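Local coordinates for putative flagellar protein FliS (Parabacteroides merdae ATCC 43184, PDB 4YOK) that is of unknown function despite a putative flagellar name, and pairs a prealbumin-like N-terminal domain with a second, probably immunoglobulin-like, beta domain, at residues Met135-Lys140 / Val147-Arg152. Residues are numbered along the deposited sequence; the frame is centred on the assembly and turned at random.
Sequences MLLLSK and VNNLYR
Leu-138 meets both Leu-150 and Tyr-151 through a single carbonyl, which makes this hairpin a worked example of the classic beta bulge. Leu-138 O accepts a nearly straight bond from Leu-150 N at 2.8 Å and a longer one from Tyr-151 N at 3.3 Å, while Leu-138 N returns a bond to Tyr-151 O. At the bulge the side chain of Leu-150 points toward segment 135-140 and crosses that of Lys-140, just past the end of strand 131-139, at about a right angle: Leu-150 CD2 lies 3.7 Å from Lys-140 CG, and Leu-150 CD1 reaches the Lys-140 methylenes as far as CE. Beyond the bulge the antiparallel register is regular. Leu-138 and Tyr-151, the hydrogen-bonded pair, share one face of the sheet and approach through their CB atoms, 4.2 Å apart. On the other face Leu-137 and Arg-152 form the non-hydrogen-bonded pair and lie side by side, pointing the same way, with Leu-137 CD2 against Arg-152 CG at 3.6 Å. With CG anti to the backbone N (chi1 173°) and the chain extended onward to NE, Arg-152 carries its guanidinium past this leucine to Met-135, a selenomethionine. Met-135 SE lies over one face of the guanidinium, 3.5 Å above its plane and offset toward the rim. Two polar partners help to fix this group: Asp-154 forms a salt bridge with NE, and the carbonyl of Asp-146 accepts from NH1. Asn-149 ND2 packs near Leu-137 CD2 and donates a hydrogen bond to Asp-145 O in the connecting loop. The hairpin lies at one margin of a four-stranded antiparallel sheet, with 151-155 outermost and 182-189 flanking 131-139 across from it; strands 115-124 and 161-168 and helix 173-177 pack on the face bearing Leu-136, Leu-138 and Tyr-151.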
HETATM    1  N   MSE A 135       9.618  -4.927   7.804  1.00 16.58           N
HETATM    2  CA  MSE A 135      10.535  -5.207   6.693  1.00 16.68           C
HETATM    3  C   MSE A 135      11.269  -3.957   6.242  1.00 20.31           C
HETATM    4  O   MSE A 135      10.658  -2.897   6.064  1.00 20.51           O
HETATM    5  CB  MSE A 135       9.769  -5.811   5.488  1.00 19.79           C
HETATM    6  CG  MSE A 135       9.040  -7.102   5.832  1.00 25.83           C
HETATM    7 SE   MSE A 135       7.863  -7.609   4.376  0.75 33.01          SE
HETATM    8  CE  MSE A 135       6.358  -6.364   4.892  1.00 29.26           C
ATOM      9  N   LEU A 136      12.587  -4.091   6.077  1.00 16.17           N
ATOM     10  CA  LEU A 136      13.481  -3.058   5.545  1.00 16.41           C
ATOM     11  C   LEU A 136      13.772  -3.477   4.126  1.00 19.43           C
ATOM     12  O   LEU A 136      14.194  -4.612   3.910  1.00 18.44           O
ATOM     13  CB  LEU A 136      14.751  -2.932   6.405  1.00 17.37           C
ATOM     14  CG  LEU A 136      14.728  -1.818   7.464  1.00 22.61           C
ATOM     15  CD1 LEU A 136      13.564  -1.952   8.428  1.00 22.59           C
ATOM     16  CD2 LEU A 136      16.061  -1.691   8.172  1.00 23.05           C
ATOM     17  N   LEU A 137      13.448  -2.613   3.147  1.00 15.42           N
ATOM     18  CA  LEU A 137      13.563  -2.946   1.733  1.00 14.55           C
ATOM     19  C   LEU A 137      14.359  -1.950   0.933  1.00 17.52           C
ATOM     20  O   LEU A 137      14.285  -0.737   1.180  1.00 16.70           O
ATOM     21  CB  LEU A 137      12.140  -3.015   1.108  1.00 14.78           C
ATOM     22  CG  LEU A 137      11.107  -3.893   1.815  1.00 18.47           C
ATOM     23  CD1 LEU A 137       9.675  -3.514   1.408  1.00 16.72           C
ATOM     24  CD2 LEU A 137      11.385  -5.370   1.573  1.00 18.45           C
ATOM     25  N   LEU A 138      15.094  -2.459  -0.072  1.00 14.44           N
ATOM     26  CA  LEU A 138      15.793  -1.643  -1.058  1.00 16.04           C
ATOM     27  C   LEU A 138      15.435  -2.162  -2.443  1.00 19.14           C
ATOM     28  O   LEU A 138      15.244  -3.372  -2.621  1.00 18.02           O
ATOM     29  CB  LEU A 138      17.323  -1.620  -0.886  1.00 16.23           C
ATOM     30  CG  LEU A 138      17.869  -0.967   0.398  1.00 20.38           C
ATOM     31  CD1 LEU A 138      19.337  -1.351   0.621  1.00 20.03           C
ATOM     32  CD2 LEU A 138      17.729   0.562   0.351  1.00 18.94           C
ATOM     33  N   SER A 139      15.334  -1.254  -3.411  1.00 15.98           N
ATOM     34  CA  SER A 139      15.047  -1.624  -4.790  1.00 14.56           C
ATOM     35  C   SER A 139      15.899  -0.787  -5.741  1.00 20.52           C
ATOM     36  O   SER A 139      16.235   0.348  -5.400  1.00 19.89           O
ATOM     37  CB  SER A 139      13.557  -1.396  -5.085  1.00 16.57           C
ATOM     38  OG  SER A 139      13.278  -1.668  -6.453  1.00 20.32           O
ATOM     39  N   LYS A 140      16.230  -1.331  -6.932  1.00 18.42           N
ATOM     40  CA  LYS A 140      16.896  -0.606  -8.028  1.00 19.31           C
ATOM     41  C   LYS A 140      15.909   0.303  -8.780  1.00 21.40           C
ATOM     42  O   LYS A 140      16.335   1.062  -9.665  1.00 21.63           O
ATOM     43  CB  LYS A 140      17.447  -1.600  -9.085  1.00 23.89           C
ATOM     44  CG  LYS A 140      18.687  -2.364  -8.701  1.00 42.84           C
ATOM     45  CD  LYS A 140      19.290  -3.066  -9.919  1.00 46.96           C
ATOM     46  CE  LYS A 140      18.531  -4.292 -10.378  1.00 58.15           C
ATOM     47  NZ  LYS A 140      19.389  -5.196 -11.191  1.00 71.27           N
ATOM     48  N   VAL A 147       7.810  -8.415  -2.233  1.00 22.08           N
ATOM     49  CA  VAL A 147       8.165  -9.340  -3.335  1.00 23.38           C
ATOM     50  C   VAL A 147       9.153  -8.656  -4.279  1.00 27.06           C
ATOM     51  O   VAL A 147      10.087  -9.293  -4.747  1.00 28.91           O
ATOM     52  CB  VAL A 147       6.893  -9.832  -4.109  1.00 28.39           C
ATOM     53  CG1 VAL A 147       7.258 -10.699  -5.320  1.00 29.95           C
ATOM     54  CG2 VAL A 147       5.939 -10.581  -3.188  1.00 28.15           C
ATOM     55  N   ASN A 148       8.929  -7.374  -4.577  1.00 23.29           N
ATOM     56  CA  ASN A 148       9.725  -6.617  -5.531  1.00 22.73           C
ATOM     57  C   ASN A 148      10.775  -5.820  -4.836  1.00 22.84           C
ATOM     58  O   ASN A 148      10.517  -4.717  -4.392  1.00 22.11           O
ATOM     59  CB  ASN A 148       8.834  -5.699  -6.367  1.00 25.39           C
ATOM     60  CG  ASN A 148       7.858  -6.458  -7.200  1.00 41.95           C
ATOM     61  OD1 ASN A 148       6.774  -6.836  -6.732  1.00 36.57           O
ATOM     62  ND2 ASN A 148       8.261  -6.764  -8.423  1.00 31.39           N
ATOM     63  N   ASN A 149      11.974  -6.366  -4.760  1.00 18.93           N
ATOM     64  CA  ASN A 149      13.074  -5.685  -4.112  1.00 19.43           C
ATOM     65  C   ASN A 149      14.394  -6.354  -4.473  1.00 23.50           C
ATOM     66  O   ASN A 149      14.405  -7.495  -4.937  1.00 22.68           O
ATOM     67  CB  ASN A 149      12.852  -5.708  -2.575  1.00 16.29           C
ATOM     68  CG  ASN A 149      12.818  -7.108  -1.995  1.00 28.79           C
ATOM     69  OD1 ASN A 149      13.855  -7.762  -1.913  1.00 18.86           O
ATOM     70  ND2 ASN A 149      11.641  -7.601  -1.577  1.00 19.34           N
ATOM     71  N   LEU A 150      15.492  -5.658  -4.191  1.00 21.77           N
ATOM     72  CA  LEU A 150      16.863  -6.113  -4.363  1.00 24.22           C
ATOM     73  C   LEU A 150      17.424  -6.627  -3.030  1.00 25.55           C
ATOM     74  O   LEU A 150      18.382  -7.411  -2.997  1.00 26.45           O
ATOM     75  CB  LEU A 150      17.666  -4.894  -4.858  1.00 26.48           C
ATOM     76  CG  LEU A 150      18.994  -5.160  -5.490  1.00 34.36           C
ATOM     77  CD1 LEU A 150      18.817  -5.711  -6.887  1.00 36.65           C
ATOM     78  CD2 LEU A 150      19.795  -3.874  -5.566  1.00 38.80           C
ATOM     79  N   TYR A 151      16.856  -6.140  -1.914  1.00 19.16           N
ATOM     80  CA  TYR A 151      17.280  -6.498  -0.562  1.00 18.37           C
ATOM     81  C   TYR A 151      16.086  -6.401   0.364  1.00 18.00           C
ATOM     82  O   TYR A 151      15.318  -5.435   0.274  1.00 17.02           O
ATOM     83  CB  TYR A 151      18.404  -5.550  -0.060  1.00 19.58           C
ATOM     84  CG  TYR A 151      18.806  -5.803   1.378  1.00 18.25           C
ATOM     85  CD1 TYR A 151      19.800  -6.730   1.691  1.00 20.03           C
ATOM     86  CD2 TYR A 151      18.192  -5.122   2.429  1.00 17.87           C
ATOM     87  CE1 TYR A 151      20.156  -6.992   3.012  1.00 20.53           C
ATOM     88  CE2 TYR A 151      18.552  -5.366   3.762  1.00 17.65           C
ATOM     89  CZ  TYR A 151      19.522  -6.316   4.046  1.00 25.73           C
ATOM     90  OH  TYR A 151      19.901  -6.584   5.342  1.00 23.33           O
ATOM     91  N   ARG A 152      15.956  -7.390   1.267  1.00 14.83           N
ATOM     92  CA  ARG A 152      14.886  -7.428   2.246  1.00 14.05           C
ATOM     93  C   ARG A 152      15.436  -8.017   3.520  1.00 19.48           C
ATOM     94  O   ARG A 152      16.107  -9.054   3.467  1.00 18.07           O
ATOM     95  CB  ARG A 152      13.685  -8.276   1.726  1.00 14.29           C
ATOM     96  CG  ARG A 152      12.595  -8.500   2.798  1.00 16.67           C
ATOM     97  CD  ARG A 152      11.376  -9.228   2.220  1.00 14.22           C
ATOM     98  NE  ARG A 152      10.571  -9.833   3.283  1.00 21.24           N
ATOM     99  CZ  ARG A 152       9.538 -10.646   3.066  1.00 28.99           C
ATOM    100  NH1 ARG A 152       9.139 -10.911   1.827  1.00 20.98           N
ATOM    101  NH2 ARG A 152       8.902 -11.208   4.086  1.00 24.81           N
TER